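Local coordinates for protein MAU2 chromatid cohesion factor homolog (Saccharomyces cerevisiae, PDB 4XDN) that takes part in sister chromatid cohesion, forming with Scc2 the complex required for cohesin to associate with chromosomes, at residues 111-116 with 131-136; 448-453 with 488-493; 584-589 with 608-613. One frame throughout, in Å; residues are numbered along the deposited sequence.

Contact 1 (111-116 with 131-136); sequences SLKERL and RCEFLL. With SO4 (sulfate ion), chain D.
Lys113 and Glu133 bridge the two helices with a salt bridge, Lys113 NZ lying 2.7 Å from Glu133 OE2. The lysine has an extended chain, CG anti to the backbone N (chi1 175°), which carries the ammonium group across to the carboxylate. The glutamate instead bends at chi2 (-65°), which folds its carboxylate back toward the lysine; OE2 accepts through its syn lone pair, on the side of OE1. Next to the ion pair the contact is apolar. Cys132 SG reaches both leucines, Leu112 CD2 at 3.7 Å and Leu116 CD1 at 3.9 Å, two methyls from residues one helical turn apart. The compact cysteine is consistent with a separation of 6.2 Å between Lys113 CA and Cys132 CA.

Arg115 belongs to another face of the same helix and holds a sulfate, probably from the crystallisation liquor. Arg115 NE donates to sulfate O1 at 2.7 Å and Arg115 NH2 to sulfate O2 at 3.3 Å. The sulfur sits at the guanidinium edge and in its plane. The same guanidinium is fixed further by a salt bridge from NH1 to Asp84 and by a hydrogen bond from NH2 to the carbonyl of Leu79, so protein and anion together set its rotation.

Helices 102-119 and 126-144 follow one another in sequence and run nearly antiparallel, 157° between the local directions, as a helical hairpin. Helix 81-98 packs on this pair, with Phe89 against Leu112 and Leu135, and helix 170-189 brings Phe179 to Glu133 and Val178 and Val182 to Phe134.

Contact 2 (448-453 with 488-493); sequences VKMISL and KLLQET
Met450 and Leu489 run side by side with opposed directions, Met450 CG resting 3.7 Å from Leu489 CB. Beyond this point the methionine turns: a bend at its last torsion (chi3 62°) carries the methyl away from Leu489 and onto the next residue, where Met450 CE meets Leu490 CB at 3.6 Å. The two side chains there lie nearly perpendicular, and Met450 SD lies 3.6 Å from Leu490 N. One flexible thioether thus covers two successive residues of the partner segment.

Leu453, one turn further along, is also set almost at right angles to Leu489, with Leu453 CD1 against Leu489 CD1 at 3.7 Å. Leu489 is therefore shared: Met450 touches both its CB and its CD1, and CD1 also meets Leu453 CD1 and, more loosely, Lys449 CB.

No hydrogen bond spans the interface. Within the segments, Ser452 OG donates to Val448 O, and a type I turn runs from Leu490 to Thr493, whose OG1 donates to Leu490 O at 3.2 Å from well above the carbonyl plane.

Two consecutive helices, 446-466 and 472-490, thus pack through apolar side chains, as befits a largely helical body. Helix 432-440 backs the first of them, Ala439 touching Leu453 and Leu438 touching Val448; helix 499-513 also packs here, placing Trp501 on Met450 and Val505 on Leu490.

Contact 3 (584-589 with 608-613); sequences YAISAK and GIWHLM
Ser587 lays its CB over one face of the Trp610 indole, 3.7 Å from the centroid of the six-membered ring and only 13° from the ring normal. This CH-pi contact is joined at the rim of the indole by Ile586, whose CG2 lies at the edge near the ring plane, 4.2 Å from Trp610 CH2. Tyr570 meets the same tryptophan edge-to-face.

The hydroxyl of the serine turns the other way. With OG set between the backbone N and the carbonyl carbon (chi1 55°), it faces His611, whose ND1 donates to Ser587 OG at 2.8 Å. The oxygen is almost exactly in the imidazole plane, 4° out of it, so the ring is oriented well for the bond. On the same ring, His611 CE1 is 3.5 Å from Ala588 CB and equally 3.5 Å from Tyr584 CE1, the two rings meeting obliquely. Tyr584 also makes a cation-pi contact with Arg620, and Thr627 of helix 621-638 packs on His611.

Ser587 and Ala588, both small, are consistent with the close approach. The antiparallel helices 580-593 and 601-618, successive in the chain, bring Ser587 CA and His611 CA to 5.2 Å, and their local axes come within 9.1 Å.

Since ND1 is the donor, it must carry a proton. Ser587 OG, besides accepting, is hydrogen-bonded to the carbonyl of Ile583, which links the buried pair to the backbone of helix 580-593.

Overall arrangement
The three contacts follow in series along the chain and lie strung out along an elongated, largely helical body. Contact 1 and contact 2 have centres 45 Å apart, contact 2 and contact 3 34 Å, and the outer pair 75 Å, nearly the sum, on opposite sides of the chain's centre. None touches another; even contacts 2 and 3 keep nearest atoms about 25 Å apart. Each joins two helices consecutive in sequence, so the same local principle, a helix packed on its successor, is repeated along the cohesin loading factor fold. Near each contact the helices also reach a chain of another protein, consistent with an extended surface that holds Scc2.

Contact 1 (111-116 with 131-136)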
ATOM      1  N   SER A 111     -20.517  28.557  10.826  1.00 37.14           N
ATOM      2  CA  SER A 111     -21.547  29.586  10.761  1.00 38.63           C
ATOM      3  C   SER A 111     -22.842  29.010  10.215  1.00 38.25           C
ATOM      4  O   SER A 111     -23.917  29.250  10.763  1.00 41.08           O
ATOM      5  CB  SER A 111     -21.090  30.757   9.890  1.00 39.27           C
ATOM      6  OG  SER A 111     -20.037  31.473  10.508  1.00 41.54           O
ATOM      7  N   LEU A 112     -22.736  28.248   9.131  1.00 35.26           N
ATOM      8  CA  LEU A 112     -23.903  27.628   8.517  1.00 34.23           C
ATOM      9  C   LEU A 112     -24.606  26.703   9.502  1.00 33.88           C
ATOM     10  O   LEU A 112     -25.829  26.736   9.631  1.00 33.82           O
ATOM     11  CB  LEU A 112     -23.500  26.851   7.264  1.00 34.50           C
ATOM     12  CG  LEU A 112     -24.636  26.178   6.491  1.00 35.68           C
ATOM     13  CD1 LEU A 112     -25.610  27.213   5.941  1.00 38.14           C
ATOM     14  CD2 LEU A 112     -24.074  25.325   5.369  1.00 34.89           C
ATOM     15  N   LYS A 113     -23.820  25.886  10.197  1.00 33.56           N
ATOM     16  CA  LYS A 113     -24.348  24.939  11.169  1.00 33.78           C
ATOM     17  C   LYS A 113     -25.205  25.636  12.223  1.00 35.12           C
ATOM     18  O   LYS A 113     -26.331  25.217  12.491  1.00 36.81           O
ATOM     19  CB  LYS A 113     -23.200  24.182  11.843  1.00 34.73           C
ATOM     20  CG  LYS A 113     -23.633  23.253  12.969  1.00 35.14           C
ATOM     21  CD  LYS A 113     -22.438  22.603  13.647  1.00 37.51           C
ATOM     22  CE  LYS A 113     -22.831  21.971  14.975  1.00 41.97           C
ATOM     23  NZ  LYS A 113     -21.677  21.308  15.640  1.00 45.15           N
ATOM     24  N   GLU A 114     -24.669  26.700  12.812  1.00 35.20           N
ATOM     25  CA  GLU A 114     -25.378  27.430  13.856  1.00 40.72           C
ATOM     26  C   GLU A 114     -26.666  28.062  13.328  1.00 37.97           C
ATOM     27  O   GLU A 114     -27.663  28.136  14.045  1.00 37.01           O
ATOM     28  CB  GLU A 114     -24.477  28.507  14.461  1.00 47.23           C
ATOM     29  CG  GLU A 114     -25.191  29.418  15.454  1.00 57.01           C
ATOM     30  CD  GLU A 114     -24.241  30.322  16.217  1.00 65.19           C
ATOM     31  OE1 GLU A 114     -23.028  30.304  15.919  1.00 68.30           O
ATOM     32  OE2 GLU A 114     -24.710  31.052  17.115  1.00 68.50           O
ATOM     33  N   ARG A 115     -26.648  28.512  12.077  1.00 37.48           N
ATOM     34  CA  ARG A 115     -27.836  29.109  11.485  1.00 36.05           C
ATOM     35  C   ARG A 115     -28.902  28.045  11.251  1.00 35.53           C
ATOM     36  O   ARG A 115     -30.082  28.272  11.513  1.00 35.30           O
ATOM     37  CB  ARG A 115     -27.506  29.814  10.167  1.00 37.62           C
ATOM     38  CG  ARG A 115     -28.594  30.778   9.724  1.00 38.94           C
ATOM     39  CD  ARG A 115     -28.531  31.099   8.242  1.00 38.28           C
ATOM     40  NE  ARG A 115     -29.677  31.911   7.832  1.00 38.50           N
ATOM     41  CZ  ARG A 115     -30.023  32.148   6.570  1.00 40.55           C
ATOM     42  NH1 ARG A 115     -29.315  31.636   5.571  1.00 39.66           N
ATOM     43  NH2 ARG A 115     -31.084  32.896   6.306  1.00 40.58           N
ATOM     44  N   LEU A 116     -28.481  26.884  10.759  1.00 32.72           N
ATOM     45  CA  LEU A 116     -29.403  25.778  10.518  1.00 32.64           C
ATOM     46  C   LEU A 116     -30.084  25.331  11.809  1.00 33.12           C
ATOM     47  O   LEU A 116     -31.279  25.038  11.822  1.00 31.48           O
ATOM     48  CB  LEU A 116     -28.672  24.593   9.885  1.00 32.60           C
ATOM     49  CG  LEU A 116     -28.148  24.793   8.461  1.00 31.08           C
ATOM     50  CD1 LEU A 116     -27.292  23.606   8.042  1.00 33.09           C
ATOM     51  CD2 LEU A 116     -29.292  24.993   7.488  1.00 31.10           C
ATOM     52  N   ARG A 131     -24.312  17.164   6.909  1.00 29.23           N
ATOM     53  CA  ARG A 131     -23.278  17.417   5.919  1.00 30.32           C
ATOM     54  C   ARG A 131     -22.270  18.419   6.472  1.00 28.29           C
ATOM     55  O   ARG A 131     -21.073  18.319   6.196  1.00 27.48           O
ATOM     56  CB  ARG A 131     -23.873  17.924   4.604  1.00 33.34           C
ATOM     57  CG  ARG A 131     -22.848  17.959   3.481  1.00 37.50           C
ATOM     58  CD  ARG A 131     -23.477  18.029   2.100  1.00 42.84           C
ATOM     59  NE  ARG A 131     -22.521  17.596   1.083  1.00 42.20           N
ATOM     60  CZ  ARG A 131     -21.494  18.330   0.662  1.00 45.94           C
ATOM     61  NH1 ARG A 131     -21.288  19.542   1.163  1.00 48.62           N
ATOM     62  NH2 ARG A 131     -20.669  17.853  -0.261  1.00 48.19           N
ATOM     63  N   CYS A 132     -22.755  19.379   7.256  1.00 26.08           N
ATOM     64  CA  CYS A 132     -21.870  20.309   7.949  1.00 28.51           C
ATOM     65  C   CYS A 132     -20.905  19.532   8.841  1.00 29.55           C
ATOM     66  O   CYS A 132     -19.713  19.825   8.880  1.00 28.14           O
ATOM     67  CB  CYS A 132     -22.663  21.319   8.788  1.00 33.21           C
ATOM     68  SG  CYS A 132     -23.526  22.610   7.850  1.00 30.46           S
ATOM     69  N   GLU A 133     -21.427  18.531   9.544  1.00 28.63           N
ATOM     70  CA  GLU A 133     -20.615  17.724  10.447  1.00 29.03           C
ATOM     71  C   GLU A 133     -19.621  16.864   9.672  1.00 27.30           C
ATOM     72  O   GLU A 133     -18.494  16.651  10.114  1.00 28.51           O
ATOM     73  CB  GLU A 133     -21.504  16.834  11.320  1.00 29.81           C
ATOM     74  CG  GLU A 133     -22.380  17.594  12.315  1.00 31.82           C
ATOM     75  CD  GLU A 133     -21.580  18.341  13.369  1.00 33.26           C
ATOM     76  OE1 GLU A 133     -20.428  17.952  13.644  1.00 33.49           O
ATOM     77  OE2 GLU A 133     -22.110  19.323  13.925  1.00 36.92           O
ATOM     78  N   PHE A 134     -20.044  16.371   8.514  1.00 26.33           N
ATOM     79  CA  PHE A 134     -19.179  15.554   7.678  1.00 28.47           C
ATOM     80  C   PHE A 134     -18.010  16.388   7.159  1.00 28.50           C
ATOM     81  O   PHE A 134     -16.865  15.948   7.182  1.00 29.77           O
ATOM     82  CB  PHE A 134     -19.968  14.955   6.514  1.00 29.06           C
ATOM     83  CG  PHE A 134     -19.273  13.806   5.842  1.00 29.42           C
ATOM     84  CD1 PHE A 134     -19.349  12.529   6.374  1.00 28.24           C
ATOM     85  CD2 PHE A 134     -18.546  14.002   4.679  1.00 31.36           C
ATOM     86  CE1 PHE A 134     -18.710  11.468   5.760  1.00 30.04           C
ATOM     87  CE2 PHE A 134     -17.903  12.943   4.059  1.00 31.24           C
ATOM     88  CZ  PHE A 134     -17.986  11.675   4.601  1.00 30.95           C
ATOM     89  N   LEU A 135     -18.300  17.601   6.705  1.00 26.28           N
ATOM     90  CA  LEU A 135     -17.249  18.505   6.265  1.00 28.63           C
ATOM     91  C   LEU A 135     -16.312  18.848   7.420  1.00 27.71           C
ATOM     92  O   LEU A 135     -15.098  18.897   7.249  1.00 29.43           O
ATOM     93  CB  LEU A 135     -17.849  19.786   5.678  1.00 30.75           C
ATOM     94  CG  LEU A 135     -18.609  19.630   4.359  1.00 32.00           C
ATOM     95  CD1 LEU A 135     -19.318  20.927   3.994  1.00 33.15           C
ATOM     96  CD2 LEU A 135     -17.675  19.203   3.249  1.00 33.68           C
ATOM     97  N   LEU A 136     -16.887  19.075   8.595  1.00 28.03           N
ATOM     98  CA  LEU A 136     -16.123  19.491   9.766  1.00 30.33           C
ATOM     99  C   LEU A 136     -15.254  18.370  10.337  1.00 28.98           C
ATOM    100  O   LEU A 136     -14.152  18.619  10.829  1.00 26.79           O
ATOM    101  CB  LEU A 136     -17.076  19.996  10.856  1.00 34.78           C
ATOM    102  CG  LEU A 136     -17.044  21.461  11.314  1.00 38.83           C
ATOM    103  CD1 LEU A 136     -16.750  22.444  10.194  1.00 38.30           C
ATOM    104  CD2 LEU A 136     -18.382  21.801  11.958  1.00 39.28           C
TER
HETATM  105  S   SO4 D 702     -31.750  34.092  10.109  1.00 96.99           S
HETATM  106  O1  SO4 D 702     -30.616  33.184   9.964  1.00 96.32           O
HETATM  107  O2  SO4 D 702     -32.670  33.902   8.992  1.00 96.39           O
HETATM  108  O3  SO4 D 702     -32.442  33.810  11.363  1.00 99.34           O
HETATM  109  O4  SO4 D 702     -31.271  35.471  10.120  1.00 96.33           O

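Contact 2 (448-453 with 488-493)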
ATOM      1  N   VAL A 448      10.366  -4.623   5.751  1.00 37.28           N
ATOM      2  CA  VAL A 448      11.715  -4.217   5.381  1.00 36.56           C
ATOM      3  C   VAL A 448      12.641  -4.317   6.586  1.00 37.86           C
ATOM      4  O   VAL A 448      13.774  -4.791   6.471  1.00 36.60           O
ATOM      5  CB  VAL A 448      11.737  -2.779   4.824  1.00 37.57           C
ATOM      6  CG1 VAL A 448      13.170  -2.279   4.631  1.00 36.35           C
ATOM      7  CG2 VAL A 448      10.968  -2.715   3.511  1.00 37.89           C
ATOM      8  N   LYS A 449      12.154  -3.869   7.739  1.00 39.20           N
ATOM      9  CA  LYS A 449      12.909  -3.969   8.981  1.00 40.41           C
ATOM     10  C   LYS A 449      13.317  -5.408   9.250  1.00 36.76           C
ATOM     11  O   LYS A 449      14.436  -5.679   9.683  1.00 38.53           O
ATOM     12  CB  LYS A 449      12.090  -3.441  10.162  1.00 44.18           C
ATOM     13  CG  LYS A 449      11.967  -1.933  10.221  1.00 47.40           C
ATOM     14  CD  LYS A 449      11.263  -1.498  11.495  1.00 49.88           C
ATOM     15  CE  LYS A 449      11.284   0.009  11.654  1.00 53.18           C
ATOM     16  NZ  LYS A 449      10.744   0.435  12.974  1.00 58.11           N
ATOM     17  N   MET A 450      12.402  -6.331   8.983  1.00 34.03           N
ATOM     18  CA  MET A 450      12.628  -7.733   9.295  1.00 36.11           C
ATOM     19  C   MET A 450      13.571  -8.399   8.297  1.00 34.95           C
ATOM     20  O   MET A 450      14.390  -9.234   8.681  1.00 36.53           O
ATOM     21  CB  MET A 450      11.297  -8.476   9.342  1.00 36.64           C
ATOM     22  CG  MET A 450      10.506  -8.209  10.624  1.00 41.95           C
ATOM     23  SD  MET A 450       9.187  -9.398  10.920  1.00 54.44           S
ATOM     24  CE  MET A 450      10.149 -10.910  11.067  1.00 59.43           C
ATOM     25  N   ILE A 451      13.457  -8.036   7.024  1.00 33.70           N
ATOM     26  CA  ILE A 451      14.412  -8.494   6.022  1.00 33.58           C
ATOM     27  C   ILE A 451      15.807  -8.040   6.434  1.00 35.22           C
ATOM     28  O   ILE A 451      16.774  -8.801   6.343  1.00 35.19           O
ATOM     29  CB  ILE A 451      14.075  -7.956   4.611  1.00 34.64           C
ATOM     30  CG1 ILE A 451      12.789  -8.607   4.094  1.00 36.07           C
ATOM     31  CG2 ILE A 451      15.228  -8.226   3.628  1.00 33.93           C
ATOM     32  CD1 ILE A 451      12.250  -8.000   2.814  1.00 36.50           C
ATOM     33  N   SER A 452      15.899  -6.797   6.896  1.00 35.45           N
ATOM     34  CA  SER A 452      17.168  -6.235   7.338  1.00 37.45           C
ATOM     35  C   SER A 452      17.711  -6.988   8.552  1.00 40.10           C
ATOM     36  O   SER A 452      18.908  -7.253   8.641  1.00 40.41           O
ATOM     37  CB  SER A 452      17.007  -4.749   7.670  1.00 40.04           C
ATOM     38  OG  SER A 452      16.515  -4.024   6.554  1.00 40.94           O
ATOM     39  N   LEU A 453      16.827  -7.339   9.481  1.00 39.10           N
ATOM     40  CA  LEU A 453      17.238  -8.023  10.702  1.00 41.10           C
ATOM     41  C   LEU A 453      17.658  -9.462  10.423  1.00 38.03           C
ATOM     42  O   LEU A 453      18.580  -9.974  11.057  1.00 38.10           O
ATOM     43  CB  LEU A 453      16.110  -8.004  11.738  1.00 42.69           C
ATOM     44  CG  LEU A 453      15.869  -6.678  12.467  1.00 46.67           C
ATOM     45  CD1 LEU A 453      14.592  -6.753  13.296  1.00 49.41           C
ATOM     46  CD2 LEU A 453      17.054  -6.314  13.351  1.00 47.70           C
ATOM     47  N   LYS A 488       9.908 -10.406  17.887  1.00 52.17           N
ATOM     48  CA  LYS A 488       8.969  -9.393  18.350  1.00 53.71           C
ATOM     49  C   LYS A 488       8.159  -8.810  17.196  1.00 52.11           C
ATOM     50  O   LYS A 488       6.937  -8.710  17.278  1.00 52.32           O
ATOM     51  CB  LYS A 488       9.715  -8.278  19.086  1.00 56.54           C
ATOM     52  CG  LYS A 488       8.807  -7.222  19.699  1.00 60.76           C
ATOM     53  CD  LYS A 488       9.435  -6.610  20.941  1.00 65.62           C
ATOM     54  CE  LYS A 488       8.497  -5.618  21.614  1.00 70.35           C
ATOM     55  NZ  LYS A 488       8.325  -4.375  20.811  1.00 70.32           N
ATOM     56  N   LEU A 489       8.842  -8.430  16.120  1.00 49.93           N
ATOM     57  CA  LEU A 489       8.174  -7.853  14.959  1.00 49.60           C
ATOM     58  C   LEU A 489       7.325  -8.896  14.240  1.00 49.05           C
ATOM     59  O   LEU A 489       6.222  -8.599  13.785  1.00 47.86           O
ATOM     60  CB  LEU A 489       9.199  -7.254  13.991  1.00 47.53           C
ATOM     61  CG  LEU A 489      10.017  -6.070  14.512  1.00 49.63           C
ATOM     62  CD1 LEU A 489      11.090  -5.685  13.507  1.00 48.48           C
ATOM     63  CD2 LEU A 489       9.123  -4.875  14.818  1.00 52.21           C
ATOM     64  N   LEU A 490       7.839 -10.117  14.141  1.00 49.28           N
ATOM     65  CA  LEU A 490       7.130 -11.188  13.447  1.00 49.82           C
ATOM     66  C   LEU A 490       5.793 -11.480  14.109  1.00 50.82           C
ATOM     67  O   LEU A 490       4.814 -11.803  13.438  1.00 51.10           O
ATOM     68  CB  LEU A 490       7.976 -12.463  13.416  1.00 50.28           C
ATOM     69  CG  LEU A 490       7.442 -13.635  12.580  1.00 52.02           C
ATOM     70  CD1 LEU A 490       7.110 -13.230  11.146  1.00 52.21           C
ATOM     71  CD2 LEU A 490       8.449 -14.775  12.581  1.00 50.09           C
ATOM     72  N   GLN A 491       5.761 -11.352  15.430  1.00 50.89           N
ATOM     73  CA  GLN A 491       4.603 -11.755  16.215  1.00 52.83           C
ATOM     74  C   GLN A 491       3.438 -10.770  16.087  1.00 52.76           C
ATOM     75  O   GLN A 491       2.304 -11.104  16.426  1.00 54.04           O
ATOM     76  CB  GLN A 491       5.009 -11.907  17.682  1.00 57.93           C
ATOM     77  CG  GLN A 491       4.009 -12.665  18.538  1.00 63.25           C
ATOM     78  CD  GLN A 491       4.568 -13.035  19.900  1.00 68.11           C
ATOM     79  OE1 GLN A 491       5.771 -12.925  20.141  1.00 69.12           O
ATOM     80  NE2 GLN A 491       3.696 -13.477  20.799  1.00 71.69           N
ATOM     81  N   GLU A 492       3.721  -9.568  15.593  1.00 52.61           N
ATOM     82  CA  GLU A 492       2.698  -8.537  15.427  1.00 54.31           C
ATOM     83  C   GLU A 492       2.429  -8.218  13.953  1.00 50.56           C
ATOM     84  O   GLU A 492       1.829  -7.191  13.634  1.00 51.80           O
ATOM     85  CB  GLU A 492       3.107  -7.264  16.179  1.00 59.95           C
ATOM     86  CG  GLU A 492       4.458  -6.692  15.775  1.00 61.80           C
ATOM     87  CD  GLU A 492       4.934  -5.591  16.710  1.00 67.07           C
ATOM     88  OE1 GLU A 492       4.568  -5.619  17.905  1.00 70.79           O
ATOM     89  OE2 GLU A 492       5.675  -4.697  16.249  1.00 67.40           O
ATOM     90  N   THR A 493       2.868  -9.109  13.064  1.00 47.15           N
ATOM     91  CA  THR A 493       2.590  -8.995  11.632  1.00 44.58           C
ATOM     92  C   THR A 493       1.955 -10.281  11.113  1.00 43.40           C
ATOM     93  O   THR A 493       1.965 -11.303  11.799  1.00 45.65           O
ATOM     94  CB  THR A 493       3.867  -8.705  10.817  1.00 45.49           C
ATOM     95  OG1 THR A 493       4.813  -9.767  11.001  1.00 46.35           O
ATOM     96  CG2 THR A 493       4.492  -7.387  11.247  1.00 48.43           C
TER

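Contact 3 (584-589 with 608-613)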
ATOM      1  N   TYR A 584      21.139 -39.592  -1.030  1.00 40.72           N
ATOM      2  CA  TYR A 584      21.880 -39.361  -2.267  1.00 39.78           C
ATOM      3  C   TYR A 584      21.036 -38.616  -3.297  1.00 39.27           C
ATOM      4  O   TYR A 584      21.511 -37.683  -3.943  1.00 39.48           O
ATOM      5  CB  TYR A 584      22.361 -40.686  -2.863  1.00 39.97           C
ATOM      6  CG  TYR A 584      23.029 -40.524  -4.210  1.00 41.44           C
ATOM      7  CD1 TYR A 584      24.385 -40.242  -4.303  1.00 42.74           C
ATOM      8  CD2 TYR A 584      22.303 -40.646  -5.387  1.00 41.87           C
ATOM      9  CE1 TYR A 584      25.000 -40.089  -5.530  1.00 43.74           C
ATOM     10  CE2 TYR A 584      22.908 -40.493  -6.618  1.00 43.70           C
ATOM     11  CZ  TYR A 584      24.256 -40.214  -6.683  1.00 45.06           C
ATOM     12  OH  TYR A 584      24.865 -40.063  -7.907  1.00 46.38           O
ATOM     13  N   ALA A 585      19.787 -39.039  -3.451  1.00 40.20           N
ATOM     14  CA  ALA A 585      18.892 -38.445  -4.435  1.00 39.55           C
ATOM     15  C   ALA A 585      18.631 -36.976  -4.113  1.00 37.98           C
ATOM     16  O   ALA A 585      18.587 -36.133  -5.007  1.00 37.39           O
ATOM     17  CB  ALA A 585      17.586 -39.218  -4.495  1.00 43.35           C
ATOM     18  N   ILE A 586      18.473 -36.677  -2.830  1.00 37.60           N
ATOM     19  CA  ILE A 586      18.214 -35.315  -2.381  1.00 37.49           C
ATOM     20  C   ILE A 586      19.454 -34.441  -2.539  1.00 36.96           C
ATOM     21  O   ILE A 586      19.366 -33.305  -3.009  1.00 34.93           O
ATOM     22  CB  ILE A 586      17.755 -35.291  -0.908  1.00 38.39           C
ATOM     23  CG1 ILE A 586      16.433 -36.043  -0.755  1.00 39.04           C
ATOM     24  CG2 ILE A 586      17.588 -33.858  -0.414  1.00 35.98           C
ATOM     25  CD1 ILE A 586      16.165 -36.515   0.648  1.00 40.37           C
ATOM     26  N   SER A 587      20.608 -34.968  -2.141  1.00 36.52           N
ATOM     27  CA  SER A 587      21.854 -34.218  -2.236  1.00 34.03           C
ATOM     28  C   SER A 587      22.181 -33.921  -3.695  1.00 33.38           C
ATOM     29  O   SER A 587      22.636 -32.826  -4.027  1.00 31.85           O
ATOM     30  CB  SER A 587      23.000 -34.988  -1.577  1.00 34.96           C
ATOM     31  OG  SER A 587      23.110 -36.287  -2.126  1.00 33.64           O
ATOM     32  N   ALA A 588      21.940 -34.896  -4.566  1.00 34.17           N
ATOM     33  CA  ALA A 588      22.173 -34.714  -5.995  1.00 34.09           C
ATOM     34  C   ALA A 588      21.294 -33.593  -6.534  1.00 34.39           C
ATOM     35  O   ALA A 588      21.748 -32.750  -7.304  1.00 32.32           O
ATOM     36  CB  ALA A 588      21.903 -36.001  -6.747  1.00 33.58           C
ATOM     37  N   LYS A 589      20.033 -33.589  -6.118  1.00 36.79           N
ATOM     38  CA  LYS A 589      19.072 -32.603  -6.595  1.00 37.00           C
ATOM     39  C   LYS A 589      19.433 -31.212  -6.090  1.00 34.25           C
ATOM     40  O   LYS A 589      19.418 -30.249  -6.854  1.00 31.80           O
ATOM     41  CB  LYS A 589      17.657 -32.979  -6.155  1.00 41.17           C
ATOM     42  CG  LYS A 589      16.565 -32.079  -6.716  1.00 45.34           C
ATOM     43  CD  LYS A 589      16.469 -32.182  -8.229  1.00 48.68           C
ATOM     44  CE  LYS A 589      15.333 -31.330  -8.770  1.00 50.97           C
ATOM     45  NZ  LYS A 589      15.221 -31.430 -10.250  1.00 52.70           N
ATOM     46  N   GLY A 608      27.988 -29.359  -2.213  1.00 27.45           N
ATOM     47  CA  GLY A 608      28.874 -30.274  -2.906  1.00 29.54           C
ATOM     48  C   GLY A 608      29.670 -31.140  -1.948  1.00 30.21           C
ATOM     49  O   GLY A 608      29.880 -32.324  -2.208  1.00 31.55           O
ATOM     50  N   ILE A 609      30.117 -30.551  -0.843  1.00 30.24           N
ATOM     51  CA  ILE A 609      30.845 -31.302   0.175  1.00 32.94           C
ATOM     52  C   ILE A 609      29.955 -32.417   0.709  1.00 32.69           C
ATOM     53  O   ILE A 609      30.397 -33.551   0.876  1.00 32.78           O
ATOM     54  CB  ILE A 609      31.303 -30.403   1.347  1.00 35.37           C
ATOM     55  CG1 ILE A 609      32.272 -29.329   0.848  1.00 33.21           C
ATOM     56  CG2 ILE A 609      31.973 -31.242   2.443  1.00 37.06           C
ATOM     57  CD1 ILE A 609      32.631 -28.287   1.888  1.00 32.95           C
ATOM     58  N   TRP A 610      28.698 -32.079   0.972  1.00 33.24           N
ATOM     59  CA  TRP A 610      27.734 -33.036   1.495  1.00 35.15           C
ATOM     60  C   TRP A 610      27.497 -34.164   0.502  1.00 32.51           C
ATOM     61  O   TRP A 610      27.491 -35.338   0.867  1.00 32.29           O
ATOM     62  CB  TRP A 610      26.416 -32.333   1.819  1.00 36.99           C
ATOM     63  CG  TRP A 610      25.333 -33.254   2.271  1.00 36.91           C
ATOM     64  CD1 TRP A 610      25.457 -34.311   3.124  1.00 37.91           C
ATOM     65  CD2 TRP A 610      23.957 -33.204   1.886  1.00 36.28           C
ATOM     66  NE1 TRP A 610      24.238 -34.921   3.297  1.00 37.44           N
ATOM     67  CE2 TRP A 610      23.300 -34.260   2.548  1.00 37.08           C
ATOM     68  CE3 TRP A 610      23.215 -32.368   1.047  1.00 35.77           C
ATOM     69  CZ2 TRP A 610      21.937 -34.500   2.398  1.00 37.00           C
ATOM     70  CZ3 TRP A 610      21.862 -32.609   0.901  1.00 37.07           C
ATOM     71  CH2 TRP A 610      21.238 -33.667   1.571  1.00 36.85           C
ATOM     72  N   HIS A 611      27.303 -33.800  -0.759  1.00 28.99           N
ATOM     73  CA  HIS A 611      27.038 -34.785  -1.796  1.00 27.85           C
ATOM     74  C   HIS A 611      28.241 -35.703  -2.012  1.00 25.55           C
ATOM     75  O   HIS A 611      28.075 -36.895  -2.267  1.00 26.07           O
ATOM     76  CB  HIS A 611      26.664 -34.098  -3.108  1.00 26.71           C
ATOM     77  CG  HIS A 611      26.226 -35.053  -4.172  1.00 27.10           C
ATOM     78  ND1 HIS A 611      25.081 -35.811  -4.064  1.00 28.46           N
ATOM     79  CD2 HIS A 611      26.791 -35.390  -5.357  1.00 27.78           C
ATOM     80  CE1 HIS A 611      24.955 -36.570  -5.139  1.00 30.01           C
ATOM     81  NE2 HIS A 611      25.979 -36.333  -5.938  1.00 28.90           N
ATOM     82  N   LEU A 612      29.446 -35.150  -1.903  1.00 25.35           N
ATOM     83  CA  LEU A 612      30.665 -35.943  -2.041  1.00 28.39           C
ATOM     84  C   LEU A 612      30.734 -37.033  -0.975  1.00 30.14           C
ATOM     85  O   LEU A 612      31.155 -38.155  -1.260  1.00 31.96           O
ATOM     86  CB  LEU A 612      31.908 -35.051  -1.956  1.00 29.37           C
ATOM     87  CG  LEU A 612      33.260 -35.778  -1.984  1.00 33.37           C
ATOM     88  CD1 LEU A 612      33.437 -36.569  -3.270  1.00 30.05           C
ATOM     89  CD2 LEU A 612      34.407 -34.794  -1.803  1.00 34.95           C
ATOM     90  N   MET A 613      30.327 -36.701   0.248  1.00 31.39           N
ATOM     91  CA  MET A 613      30.305 -37.679   1.332  1.00 33.06           C
ATOM     92  C   MET A 613      29.373 -38.822   0.972  1.00 31.81           C
ATOM     93  O   MET A 613      29.745 -39.991   1.058  1.00 32.10           O
ATOM     94  CB  MET A 613      29.854 -37.043   2.650  1.00 37.13           C
ATOM     95  CG  MET A 613      30.763 -35.943   3.172  1.00 39.60           C
ATOM     96  SD  MET A 613      32.496 -36.421   3.250  1.00 78.38           S
ATOM     97  CE  MET A 613      33.237 -35.119   2.260  1.00 47.53           C
TER